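Local coordinates for protein RTX toxin RtxA (Vibrio vulnificus MO6-24/O, PDB 6IMP) that is an effector domain of a MARTX toxin, has an alpha/beta-hydrolase fold and probably acts as a hydrolase in virulence, its substrate not established, at residues E118-Y123 against A290-G296; R48-T54 against S111-Q115; N13-E17 against Y160-D164; V133-G137 against G149-A154. All coordinates share one frame; numbering follows the deposited sequence.

Contact 1: residues E118-Y123 against A290-G296; sequences EIRNHY and ASNRLMG
Asn292 has two polar links to the helix carrying Glu118 and His122. Its OD1 lies at the edge of the His122 imidazole and accepts from NE2, the amide plane turned 45° from the ring; the modelled separation is very short, so the exact length of this bond is doubtful. With CG anti to the backbone N (chi1 -177°), the Asn292 amide swings across to the imidazole. The second link is weak: Asn292 N donates to Glu118 OE1 over 3.3 Å. Glu118 reaches there with its chain extended beyond CG, setting a carboxylate near the start of helix 291-302, where its charge may suit the helix end.

The two helices run nearly parallel, their short segments 8.6 Å apart at an angle of 21°, as neighbouring helices on one face of the alpha/beta-hydrolase sheet: the helix after strand 101-105 and the last modelled helix.

In a CH-pi contact, Met295 CB stands over one face of the His122 ring, 3.7 Å from its centroid. Gly296 N lies over the same face.

Apolar packing fills the layer nearer the sheet. Met295 is bent at chi2 and chi3, bringing CG to 3.9 Å from Ile119 CG2 and CE to 3.7 Å from Tyr123 CE2, obliquely to that ring. Ile119 CG1 rests on Ser291 CB at 3.7 Å, while Ser291 OG is hydrogen-bonded to Arg205.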
loop_
_atom_site.group_PDB
_atom_site.type_symbol
_atom_site.label_atom_id
_atom_site.label_comp_id
_atom_site.label_asym_id
_atom_site.label_seq_id
_atom_site.Cartn_x
_atom_site.Cartn_y
_atom_site.Cartn_z
ATOM N N GLU A 118 -1.416 -13.459 -2.999
ATOM C CA GLU A 118 -2.497 -13.966 -2.170
ATOM C C GLU A 118 -3.764 -13.081 -2.203
ATOM O O GLU A 118 -4.809 -13.518 -1.744
ATOM C CB GLU A 118 -2.016 -14.133 -0.720
ATOM C CG GLU A 118 -0.987 -15.243 -0.497
ATOM C CD GLU A 118 -0.420 -15.247 0.927
ATOM O OE1 GLU A 118 -1.212 -15.380 1.899
ATOM O OE2 GLU A 118 0.820 -15.123 1.077
ATOM N N ILE A 119 -3.667 -11.847 -2.710
ATOM C CA ILE A 119 -4.785 -10.877 -2.635
ATOM C C ILE A 119 -5.551 -10.669 -3.957
ATOM O O ILE A 119 -6.765 -10.418 -3.942
ATOM C CB ILE A 119 -4.312 -9.489 -2.091
ATOM C CG1 ILE A 119 -3.691 -9.652 -0.692
ATOM C CG2 ILE A 119 -5.475 -8.494 -2.008
ATOM C CD1 ILE A 119 -2.961 -8.429 -0.160
ATOM N N ARG A 120 -4.858 -10.730 -5.090
ATOM C CA ARG A 120 -5.473 -10.291 -6.349
ATOM C C ARG A 120 -6.645 -11.190 -6.762
ATOM O O ARG A 120 -7.722 -10.699 -7.143
ATOM C CB ARG A 120 -4.435 -10.171 -7.474
ATOM C CG ARG A 120 -3.774 -11.463 -7.919
ATOM C CD ARG A 120 -2.611 -11.182 -8.859
ATOM N NE ARG A 120 -1.500 -12.104 -8.613
ATOM C CZ ARG A 120 -1.149 -13.125 -9.400
ATOM N NH1 ARG A 120 -1.790 -13.352 -10.555
ATOM N NH2 ARG A 120 -0.127 -13.917 -9.034
ATOM N N ASN A 121 -6.450 -12.497 -6.605
ATOM C CA ASN A 121 -7.444 -13.487 -6.997
ATOM C C ASN A 121 -8.814 -13.149 -6.419
ATOM O O ASN A 121 -9.809 -13.112 -7.145
ATOM C CB ASN A 121 -7.011 -14.879 -6.534
ATOM C CG ASN A 121 -7.636 -15.984 -7.354
ATOM O OD1 ASN A 121 -7.855 -15.831 -8.555
ATOM N ND2 ASN A 121 -7.911 -17.115 -6.712
ATOM N N HIS A 122 -8.841 -12.842 -5.122
ATOM C CA HIS A 122 -10.094 -12.643 -4.387
ATOM C C HIS A 122 -10.937 -11.501 -4.973
ATOM O O HIS A 122 -12.163 -11.565 -4.945
ATOM C CB HIS A 122 -9.821 -12.389 -2.898
ATOM C CG HIS A 122 -9.187 -13.546 -2.177
ATOM N ND1 HIS A 122 -9.921 -14.557 -1.597
ATOM C CD2 HIS A 122 -7.893 -13.807 -1.880
ATOM C CE1 HIS A 122 -9.102 -15.407 -0.997
ATOM N NE2 HIS A 122 -7.866 -14.975 -1.154
ATOM N N TYR A 123 -10.279 -10.468 -5.506
ATOM C CA TYR A 123 -10.990 -9.357 -6.174
ATOM C C TYR A 123 -11.384 -9.734 -7.610
ATOM O O TYR A 123 -12.507 -9.462 -8.044
ATOM C CB TYR A 123 -10.138 -8.079 -6.221
ATOM C CG TYR A 123 -10.005 -7.287 -4.916
ATOM C CD1 TYR A 123 -11.069 -6.552 -4.399
ATOM C CD2 TYR A 123 -8.766 -7.182 -4.268
ATOM C CE1 TYR A 123 -10.922 -5.796 -3.241
ATOM C CE2 TYR A 123 -8.604 -6.430 -3.117
ATOM C CZ TYR A 123 -9.676 -5.736 -2.603
ATOM O OH TYR A 123 -9.506 -4.984 -1.455
ATOM N N ALA A 290 -1.307 -13.151 6.917
ATOM C CA ALA A 290 -2.252 -14.152 6.411
ATOM C C ALA A 290 -3.256 -13.532 5.434
ATOM O O ALA A 290 -4.450 -13.463 5.716
ATOM C CB ALA A 290 -2.974 -14.831 7.564
ATOM N N SER A 291 -2.760 -13.113 4.276
ATOM C CA SER A 291 -3.538 -12.270 3.364
ATOM C C SER A 291 -4.672 -13.061 2.718
ATOM O O SER A 291 -5.816 -12.596 2.642
ATOM C CB SER A 291 -2.635 -11.675 2.274
ATOM O OG SER A 291 -1.836 -10.621 2.785
ATOM N N ASN A 292 -4.341 -14.262 2.254
ATOM C CA ASN A 292 -5.299 -15.090 1.566
ATOM C C ASN A 292 -6.440 -15.468 2.495
ATOM O O ASN A 292 -7.613 -15.222 2.183
ATOM C CB ASN A 292 -4.631 -16.348 1.043
ATOM C CG ASN A 292 -5.580 -17.210 0.260
ATOM O OD1 ASN A 292 -6.451 -16.703 -0.455
ATOM N ND2 ASN A 292 -5.450 -18.518 0.416
ATOM N N ARG A 293 -6.082 -16.050 3.639
ATOM C CA ARG A 293 -7.058 -16.404 4.686
ATOM C C ARG A 293 -7.973 -15.200 5.040
ATOM O O ARG A 293 -9.196 -15.345 5.124
ATOM C CB ARG A 293 -6.345 -16.942 5.957
ATOM C CG ARG A 293 -5.905 -18.421 5.907
ATOM C CD ARG A 293 -6.886 -19.380 6.604
ATOM N NE ARG A 293 -6.888 -19.268 8.077
ATOM C CZ ARG A 293 -7.723 -19.920 8.901
ATOM N NH1 ARG A 293 -8.747 -19.269 9.468
ATOM N NH2 ARG A 293 -7.548 -21.219 9.159
ATOM N N LEU A 294 -7.378 -14.015 5.185
ATOM C CA LEU A 294 -8.135 -12.800 5.517
ATOM C C LEU A 294 -9.042 -12.352 4.368
ATOM O O LEU A 294 -10.224 -12.041 4.578
ATOM C CB LEU A 294 -7.184 -11.668 5.917
ATOM C CG LEU A 294 -7.810 -10.284 6.145
ATOM C CD1 LEU A 294 -7.208 -9.603 7.358
ATOM C CD2 LEU A 294 -7.628 -9.399 4.926
ATOM N N MET A 295 -8.485 -12.292 3.162
ATOM C CA MET A 295 -9.247 -11.825 2.007
ATOM C C MET A 295 -10.440 -12.751 1.728
ATOM O O MET A 295 -11.555 -12.272 1.472
ATOM C CB MET A 295 -8.350 -11.677 0.769
ATOM C CG MET A 295 -7.471 -10.425 0.778
ATOM S SD MET A 295 -8.335 -8.865 1.104
ATOM C CE MET A 295 -9.358 -8.707 -0.358
ATOM N N GLY A 296 -10.222 -14.066 1.843
ATOM C CA GLY A 296 -11.313 -15.045 1.737
ATOM C C GLY A 296 -12.544 -14.640 2.542
ATOM O O GLY A 296 -13.653 -14.492 1.994
#

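Contact 2: residues R48-T54 against S111-Q115; sequences RKIGEIT and SAEEQ
Ser111 and Glu114 meet the loop from Lys49 that runs into helix 52-63, at a point where two helices begin side by side. Ser111 is the N-cap of helix 112-124, which follows strand 101-105 in the alpha/beta-hydrolase fold, and Gly51 is the N-cap of helix 52-63.

The Ser111 hydroxyl sits between its own backbone N and carbonyl carbon (chi1 55°), a position from which OG faces two ways. It donates to Lys49 O at 2.6 Å, lying only a little out of the carbonyl plane, and it accepts a weak capping bond from Glu114 N. One oxygen thus caps its own helix, weakly, and ties it to the loop before the other.

Ile50 lies obliquely across the side chain of Glu113. Its CD1 comes to 3.5 Å from Glu113 CG, so the methylene part of Glu113, bent at chi2, serves as an apolar surface. The polar end is occupied elsewhere, Glu113 OE1 accepting from Asn134 ND2.

Glu114 folds back the other way, also bent at chi2, and presents its carboxylate to the first turn of helix 52-63. There Thr54 CG2 lies 3.8 Å from Glu113 O. The negative group beside this helix start would be expected to suit the helix dipole. Two donors grip the same oxygen from opposite faces of the carboxylate plane: Gly51 N reaches Glu114 OE2 at 2.7 Å from above that plane, and Thr54 OG1 reaches OE2 at 2.8 Å on the syn side, 32° out of it.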
loop_
_atom_site.group_PDB
_atom_site.type_symbol
_atom_site.label_atom_id
_atom_site.label_comp_id
_atom_site.label_asym_id
_atom_site.label_seq_id
_atom_site.Cartn_x
_atom_site.Cartn_y
_atom_site.Cartn_z
ATOM N N ARG A 48 13.122 -6.461 -3.670
ATOM C CA ARG A 48 13.037 -6.604 -5.114
ATOM C C ARG A 48 12.685 -8.026 -5.555
ATOM O O ARG A 48 12.170 -8.217 -6.660
ATOM C CB ARG A 48 14.338 -6.131 -5.770
ATOM C CG ARG A 48 14.586 -4.629 -5.615
ATOM C CD ARG A 48 15.528 -4.112 -6.690
ATOM N NE ARG A 48 15.709 -2.654 -6.694
ATOM C CZ ARG A 48 14.848 -1.771 -7.203
ATOM N NH1 ARG A 48 13.673 -2.162 -7.698
ATOM N NH2 ARG A 48 15.149 -0.478 -7.199
ATOM N N LYS A 49 12.920 -9.003 -4.678
ATOM C CA LYS A 49 12.752 -10.421 -5.013
ATOM C C LYS A 49 11.338 -10.762 -5.475
ATOM O O LYS A 49 10.348 -10.311 -4.889
ATOM C CB LYS A 49 13.110 -11.296 -3.819
ATOM C CG LYS A 49 12.947 -12.787 -4.059
ATOM C CD LYS A 49 13.687 -13.592 -2.993
ATOM C CE LYS A 49 13.800 -15.066 -3.351
ATOM N NZ LYS A 49 14.641 -15.292 -4.563
ATOM N N ILE A 50 11.268 -11.554 -6.543
ATOM C CA ILE A 50 10.009 -12.122 -7.023
ATOM C C ILE A 50 10.182 -13.636 -7.187
ATOM O O ILE A 50 10.902 -14.098 -8.075
ATOM C CB ILE A 50 9.555 -11.475 -8.350
ATOM C CG1 ILE A 50 9.248 -9.991 -8.128
ATOM C CG2 ILE A 50 8.305 -12.162 -8.885
ATOM C CD1 ILE A 50 9.110 -9.183 -9.406
ATOM N N GLY A 51 9.519 -14.389 -6.314
ATOM C CA GLY A 51 9.666 -15.842 -6.244
ATOM C C GLY A 51 9.308 -16.536 -7.544
ATOM O O GLY A 51 8.584 -15.990 -8.386
ATOM N N GLU A 52 9.821 -17.748 -7.708
ATOM C CA GLU A 52 9.679 -18.463 -8.969
ATOM C C GLU A 52 8.217 -18.806 -9.262
ATOM O O GLU A 52 7.729 -18.594 -10.372
ATOM C CB GLU A 52 10.531 -19.729 -8.972
ATOM C CG GLU A 52 10.903 -20.189 -10.372
ATOM C CD GLU A 52 12.168 -21.013 -10.393
ATOM O OE1 GLU A 52 13.248 -20.436 -10.649
ATOM O OE2 GLU A 52 12.082 -22.231 -10.131
ATOM N N ILE A 53 7.525 -19.318 -8.253
ATOM C CA ILE A 53 6.112 -19.656 -8.386
ATOM C C ILE A 53 5.295 -18.406 -8.687
ATOM O O ILE A 53 4.451 -18.400 -9.581
ATOM C CB ILE A 53 5.577 -20.322 -7.104
ATOM C CG1 ILE A 53 6.300 -21.657 -6.858
ATOM C CG2 ILE A 53 4.064 -20.540 -7.189
ATOM C CD1 ILE A 53 6.477 -21.997 -5.395
ATOM N N THR A 54 5.568 -17.346 -7.936
ATOM C CA THR A 54 4.857 -16.083 -8.098
ATOM C C THR A 54 4.969 -15.596 -9.532
ATOM O O THR A 54 3.987 -15.142 -10.119
ATOM C CB THR A 54 5.412 -14.997 -7.153
ATOM O OG1 THR A 54 5.583 -15.548 -5.839
ATOM C CG2 THR A 54 4.459 -13.804 -7.080
ATOM N N SER A 111 8.508 -7.516 -2.425
ATOM C CA SER A 111 7.926 -6.984 -3.674
ATOM C C SER A 111 6.427 -6.982 -3.624
ATOM O O SER A 111 5.821 -7.808 -2.949
ATOM C CB SER A 111 8.353 -7.823 -4.885
ATOM O OG SER A 111 8.023 -9.194 -4.705
ATOM N N ALA A 112 5.824 -6.077 -4.376
ATOM C CA ALA A 112 4.364 -6.040 -4.517
ATOM C C ALA A 112 3.836 -7.341 -5.132
ATOM O O ALA A 112 2.741 -7.814 -4.794
ATOM C CB ALA A 112 3.953 -4.854 -5.370
ATOM N N GLU A 113 4.630 -7.915 -6.033
ATOM C CA GLU A 113 4.287 -9.176 -6.691
ATOM C C GLU A 113 3.875 -10.206 -5.639
ATOM O O GLU A 113 2.752 -10.699 -5.641
ATOM C CB GLU A 113 5.479 -9.691 -7.512
ATOM C CG GLU A 113 5.601 -9.075 -8.908
ATOM C CD GLU A 113 5.916 -7.587 -8.897
ATOM O OE1 GLU A 113 6.755 -7.157 -8.069
ATOM O OE2 GLU A 113 5.322 -6.848 -9.720
ATOM N N GLU A 114 4.776 -10.443 -4.700
ATOM C CA GLU A 114 4.538 -11.367 -3.609
ATOM C C GLU A 114 3.322 -10.951 -2.804
ATOM O O GLU A 114 2.454 -11.763 -2.526
ATOM C CB GLU A 114 5.752 -11.418 -2.679
ATOM C CG GLU A 114 7.034 -11.915 -3.325
ATOM C CD GLU A 114 6.921 -13.337 -3.835
ATOM O OE1 GLU A 114 6.425 -14.212 -3.094
ATOM O OE2 GLU A 114 7.323 -13.581 -4.990
ATOM N N GLN A 115 3.258 -9.676 -2.438
ATOM C CA GLN A 115 2.235 -9.205 -1.512
ATOM C C GLN A 115 0.848 -9.228 -2.141
ATOM O O GLN A 115 -0.136 -9.434 -1.452
ATOM C CB GLN A 115 2.575 -7.796 -0.996
ATOM C CG GLN A 115 3.798 -7.754 -0.072
ATOM C CD GLN A 115 4.068 -6.379 0.522
ATOM O OE1 GLN A 115 3.153 -5.703 0.976
ATOM N NE2 GLN A 115 5.343 -5.978 0.551
#

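Contact 3: residues N13-E17 against Y160-D164; sequences NVAIE and YLVND
The carboxylate of Asp164 receives two consecutive backbone N-H groups, those of Ile16 and Glu17. Ile16 N donates to Asp164 OD1 at 2.8 Å, although this oxygen is crowded in the model and its place is less sure. Glu17 N gives a weak, bent bond to Asp164 OD2, with an N-H...O angle of 123°. Asp164 extends from near the C-terminal end of helix 147-164, its CG anti to its own carbonyl carbon (chi1 -76°), which carries the carboxylate up to the two amides.

Beside this polar pair, Ile16 CG2 packs on Tyr160 CB at 3.7 Å, close to the plane of the phenol ring and at its edge. The extended Glu17 side chain passes the outer end of the same ring, its carboxylate plane 46° from the ring plane. Tyr160 OH is hydrogen-bonded to Lys165, just beyond the segment. Asn163 packs its amide against the backbone of Asn13 and Val14, ND2 lying 3.3 Å from Asn13 C.

The contact lays the irregular N-terminal segment over the end of a helix flanking the alpha/beta-hydrolase sheet, and Ile16 also pairs through its backbone with Lys73 of edge strand 67-73. The polar part of the attachment probably rests on backbone N-H groups meeting a carboxylate, and the Ile16-Tyr160 packing adds to it. Glu17 OE1 and Asp164 OD2 stay 4.8 Å apart, like charges that would probably disfavour a closer approach.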
loop_
_atom_site.group_PDB
_atom_site.type_symbol
_atom_site.label_atom_id
_atom_site.label_comp_id
_atom_site.label_asym_id
_atom_site.label_seq_id
_atom_site.Cartn_x
_atom_site.Cartn_y
_atom_site.Cartn_z
ATOM N N ASN A 13 -2.137 16.983 -14.809
ATOM C CA ASN A 13 -2.733 15.644 -14.712
ATOM C C ASN A 13 -2.882 15.017 -16.123
ATOM O O ASN A 13 -3.913 15.158 -16.793
ATOM C CB ASN A 13 -4.078 15.712 -13.961
ATOM C CG ASN A 13 -3.969 16.447 -12.618
ATOM O OD1 ASN A 13 -2.867 16.732 -12.143
ATOM N ND2 ASN A 13 -5.120 16.771 -12.015
ATOM N N VAL A 14 -1.824 14.326 -16.549
ATOM C CA VAL A 14 -1.657 13.864 -17.938
ATOM C C VAL A 14 -1.150 12.405 -17.991
ATOM O O VAL A 14 -0.286 12.005 -17.214
ATOM C CB VAL A 14 -0.690 14.801 -18.732
ATOM C CG1 VAL A 14 0.592 15.084 -17.950
ATOM C CG2 VAL A 14 -0.367 14.237 -20.118
ATOM N N ALA A 15 -1.692 11.637 -18.931
ATOM C CA ALA A 15 -1.358 10.211 -19.131
ATOM C C ALA A 15 0.128 9.716 -19.128
ATOM O O ALA A 15 0.972 10.140 -19.972
ATOM C CB ALA A 15 -1.808 9.795 -20.527
ATOM N N ILE A 16 0.375 8.694 -18.270
ATOM C CA ILE A 16 1.641 8.434 -17.548
ATOM C C ILE A 16 2.315 7.031 -17.682
ATOM O O ILE A 16 3.291 6.747 -16.968
ATOM C CB ILE A 16 1.438 8.771 -16.050
ATOM C CG1 ILE A 16 2.714 9.318 -15.419
ATOM C CG2 ILE A 16 0.878 7.582 -15.276
ATOM C CD1 ILE A 16 2.451 10.155 -14.185
ATOM N N GLU A 17 1.848 6.185 -18.608
ATOM C CA GLU A 17 2.549 4.910 -18.919
ATOM C C GLU A 17 3.810 5.200 -19.748
ATOM O O GLU A 17 3.963 6.294 -20.293
ATOM C CB GLU A 17 1.622 3.902 -19.644
ATOM C CG GLU A 17 2.154 2.461 -19.701
ATOM C CD GLU A 17 1.064 1.402 -19.867
ATOM O OE1 GLU A 17 0.352 1.429 -20.896
ATOM O OE2 GLU A 17 0.946 0.514 -18.990
ATOM N N TYR A 160 -2.319 7.109 -13.201
ATOM C CA TYR A 160 -2.359 6.062 -14.246
ATOM C C TYR A 160 -3.753 5.447 -14.432
ATOM O O TYR A 160 -4.157 5.129 -15.556
ATOM C CB TYR A 160 -1.343 4.952 -13.958
ATOM C CG TYR A 160 -1.505 3.753 -14.858
ATOM C CD1 TYR A 160 -1.255 3.852 -16.218
ATOM C CD2 TYR A 160 -1.941 2.534 -14.359
ATOM C CE1 TYR A 160 -1.420 2.766 -17.068
ATOM C CE2 TYR A 160 -2.094 1.433 -15.193
ATOM C CZ TYR A 160 -1.835 1.554 -16.552
ATOM O OH TYR A 160 -1.982 0.468 -17.390
ATOM N N LEU A 161 -4.475 5.266 -13.330
ATOM C CA LEU A 161 -5.834 4.740 -13.389
ATOM C C LEU A 161 -6.748 5.757 -14.032
ATOM O O LEU A 161 -7.349 5.484 -15.072
ATOM C CB LEU A 161 -6.346 4.389 -11.991
ATOM C CG LEU A 161 -5.579 3.289 -11.256
ATOM C CD1 LEU A 161 -6.229 3.058 -9.903
ATOM C CD2 LEU A 161 -5.530 1.993 -12.058
ATOM N N VAL A 162 -6.781 6.951 -13.441
ATOM C CA VAL A 162 -7.648 8.048 -13.895
ATOM C C VAL A 162 -7.395 8.396 -15.373
ATOM O O VAL A 162 -8.347 8.650 -16.128
ATOM C CB VAL A 162 -7.437 9.335 -13.049
ATOM C CG1 VAL A 162 -8.328 10.472 -13.548
ATOM C CG2 VAL A 162 -7.715 9.077 -11.573
ATOM N N ASN A 163 -6.116 8.374 -15.776
ATOM C CA ASN A 163 -5.643 9.106 -16.969
ATOM C C ASN A 163 -5.261 8.250 -18.168
ATOM O O ASN A 163 -5.480 8.664 -19.310
ATOM C CB ASN A 163 -4.409 9.950 -16.649
ATOM C CG ASN A 163 -4.676 11.034 -15.626
ATOM O OD1 ASN A 163 -5.762 11.120 -15.062
ATOM N ND2 ASN A 163 -3.673 11.876 -15.381
ATOM N N ASP A 164 -4.570 7.142 -17.931
ATOM C CA ASP A 164 -4.294 6.204 -19.023
ATOM C C ASP A 164 -5.505 5.316 -19.297
ATOM O O ASP A 164 -5.620 4.758 -20.385
ATOM C CB ASP A 164 -3.042 5.355 -18.749
ATOM C CG ASP A 164 -1.756 6.126 -18.970
ATOM O OD1 ASP A 164 -1.828 7.295 -19.359
ATOM O OD2 ASP A 164 -0.662 5.574 -18.752
#

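Contact 4: residues V133-G137 against G149-A154; sequences VNLRG and GLYQDA
Leu135 and Arg136, in the loop leaving strand 129-133, turn their side chains to the first half of helix 147-164. Leu135 comes first, crossing Leu150 at about a right angle, with its CB 3.6 Å from Leu150 CD2. Its own CD2 lies 3.9 Å from Asp153 CB, so the leucine lies against residues of adjacent turns, Leu150 and Asp153. Ile183 of helix 180-192 touches both leucines. The backbone of Leu135 is held separately, its N donating to His106 NE2.

At Arg136 the contact becomes polar. The backbone N donates to Asp153 OD2 at 2.9 Å, from above the carboxylate plane. Arg136 CG then lies between its backbone N and carbonyl carbon (chi1 70°), and a further bend at chi3 curls the chain back over the helix. Its guanidinium makes a side-on salt bridge to Asp153: NE meets OD2 at 2.9 Å on the syn side but tilted out of the carboxylate plane, with an N-H...O angle of 167°, while NH1 meets OD1 at 3.1 Å from above it. Both oxygens lie near the guanidinium plane, which is turned 31° from the carboxylate. Gly149, having no side chain, lets one face of the guanidinium lie directly over its CA.

These segments belong to the beta-alpha-beta crossover from strand 129-133 through helix 147-164 to strand 172-177. Since OD2 is gripped from opposite faces by the N and NE of one residue, the loop and its own side chain are fixed together on the helix, and the paired charges should keep a buried Asp153 ionised.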
loop_
_atom_site.group_PDB
_atom_site.type_symbol
_atom_site.label_atom_id
_atom_site.label_comp_id
_atom_site.label_asym_id
_atom_site.label_seq_id
_atom_site.Cartn_x
_atom_site.Cartn_y
_atom_site.Cartn_z
ATOM N N VAL A 133 1.336 -2.135 -8.303
ATOM C CA VAL A 133 2.591 -1.512 -8.735
ATOM C C VAL A 133 3.529 -1.292 -7.552
ATOM O O VAL A 133 3.115 -0.813 -6.489
ATOM C CB VAL A 133 2.311 -0.168 -9.421
ATOM C CG1 VAL A 133 3.601 0.546 -9.788
ATOM C CG2 VAL A 133 1.466 -0.402 -10.657
ATOM N N ASN A 134 4.791 -1.671 -7.742
ATOM C CA ASN A 134 5.842 -1.407 -6.760
ATOM C C ASN A 134 6.108 0.089 -6.588
ATOM O O ASN A 134 6.326 0.816 -7.552
ATOM C CB ASN A 134 7.152 -2.065 -7.188
ATOM C CG ASN A 134 7.179 -3.546 -6.929
ATOM O OD1 ASN A 134 7.092 -3.994 -5.790
ATOM N ND2 ASN A 134 7.339 -4.317 -7.985
ATOM N N LEU A 135 6.178 0.513 -5.339
ATOM C CA LEU A 135 6.753 1.801 -4.982
ATOM C C LEU A 135 8.238 1.803 -5.316
ATOM O O LEU A 135 8.847 0.734 -5.460
ATOM C CB LEU A 135 6.579 2.032 -3.493
ATOM C CG LEU A 135 5.130 1.914 -3.027
ATOM C CD1 LEU A 135 5.058 1.637 -1.537
ATOM C CD2 LEU A 135 4.379 3.182 -3.395
ATOM N N ARG A 136 8.833 2.987 -5.417
ATOM C CA ARG A 136 10.273 3.077 -5.665
ATOM C C ARG A 136 11.076 2.180 -4.713
ATOM O O ARG A 136 10.839 2.175 -3.506
ATOM C CB ARG A 136 10.769 4.507 -5.523
ATOM C CG ARG A 136 10.766 5.020 -4.100
ATOM C CD ARG A 136 11.145 6.475 -4.072
ATOM N NE ARG A 136 10.116 7.309 -4.675
ATOM C CZ ARG A 136 10.259 8.606 -4.910
ATOM N NH1 ARG A 136 9.269 9.289 -5.467
ATOM N NH2 ARG A 136 11.378 9.232 -4.554
ATOM N N GLY A 137 12.013 1.422 -5.275
ATOM C CA GLY A 137 12.952 0.617 -4.485
ATOM C C GLY A 137 12.452 -0.787 -4.215
ATOM O O GLY A 137 13.158 -1.603 -3.609
ATOM N N GLY A 149 8.770 10.195 -1.015
ATOM C CA GLY A 149 8.812 9.454 -2.265
ATOM C C GLY A 149 7.650 8.480 -2.448
ATOM O O GLY A 149 7.016 8.456 -3.500
ATOM N N LEU A 150 7.359 7.680 -1.423
ATOM C CA LEU A 150 6.318 6.660 -1.529
ATOM C C LEU A 150 4.942 7.277 -1.713
ATOM O O LEU A 150 4.117 6.754 -2.465
ATOM C CB LEU A 150 6.331 5.750 -0.308
ATOM C CG LEU A 150 7.637 4.989 -0.040
ATOM C CD1 LEU A 150 7.417 3.899 0.998
ATOM C CD2 LEU A 150 8.206 4.378 -1.303
ATOM N N TYR A 151 4.697 8.398 -1.041
ATOM C CA TYR A 151 3.422 9.112 -1.194
ATOM C C TYR A 151 3.255 9.618 -2.610
ATOM O O TYR A 151 2.161 9.607 -3.155
ATOM C CB TYR A 151 3.324 10.303 -0.242
ATOM C CG TYR A 151 3.320 9.979 1.250
ATOM C CD1 TYR A 151 2.731 8.820 1.750
ATOM C CD2 TYR A 151 3.874 10.871 2.159
ATOM C CE1 TYR A 151 2.725 8.559 3.115
ATOM C CE2 TYR A 151 3.869 10.616 3.512
ATOM C CZ TYR A 151 3.300 9.463 3.988
ATOM O OH TYR A 151 3.292 9.224 5.343
ATOM N N GLN A 152 4.345 10.081 -3.193
ATOM C CA GLN A 152 4.333 10.552 -4.574
ATOM C C GLN A 152 4.034 9.426 -5.557
ATOM O O GLN A 152 3.123 9.539 -6.391
ATOM C CB GLN A 152 5.660 11.231 -4.912
ATOM C CG GLN A 152 5.700 12.684 -4.466
ATOM C CD GLN A 152 4.867 13.586 -5.360
ATOM O OE1 GLN A 152 4.633 13.287 -6.549
ATOM N NE2 GLN A 152 4.412 14.700 -4.799
ATOM N N ASP A 153 4.762 8.319 -5.408
ATOM C CA ASP A 153 4.557 7.134 -6.240
ATOM C C ASP A 153 3.103 6.656 -6.173
ATOM O O ASP A 153 2.554 6.171 -7.156
ATOM C CB ASP A 153 5.506 6.018 -5.809
ATOM C CG ASP A 153 6.974 6.385 -6.000
ATOM O OD1 ASP A 153 7.264 7.361 -6.725
ATOM O OD2 ASP A 153 7.841 5.693 -5.420
ATOM N N ALA A 154 2.470 6.841 -5.020
ATOM C CA ALA A 154 1.052 6.558 -4.883
ATOM C C ALA A 154 0.206 7.367 -5.871
ATOM O O ALA A 154 -0.801 6.885 -6.386
ATOM C CB ALA A 154 0.609 6.831 -3.461
#

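Overall arrangement
Contacts 1 and 2 both use helix 112-124 and adjoin in sequence, their centres 15 Å apart; contacts 3 and 4 share helix 147-164, though their segments do not adjoin, also with 15 Å between centres. The two pairs are joined through Asn134: its OD1 lies 2.8 Å from Ala112 N and its ND2 2.9 Å from Glu113 OE1, linking contact 4 to contact 2 by probable hydrogen bonds. Contact 4 is nested within the chain loops closed by contacts 1 and 3. Contacts 1 and 3 lie farthest apart, about 27 Å between centres. The side chain of Leu135 in contact 4 lies near, without touching, Gly176, Ser178 and Gly180, which may form the nucleophile elbow.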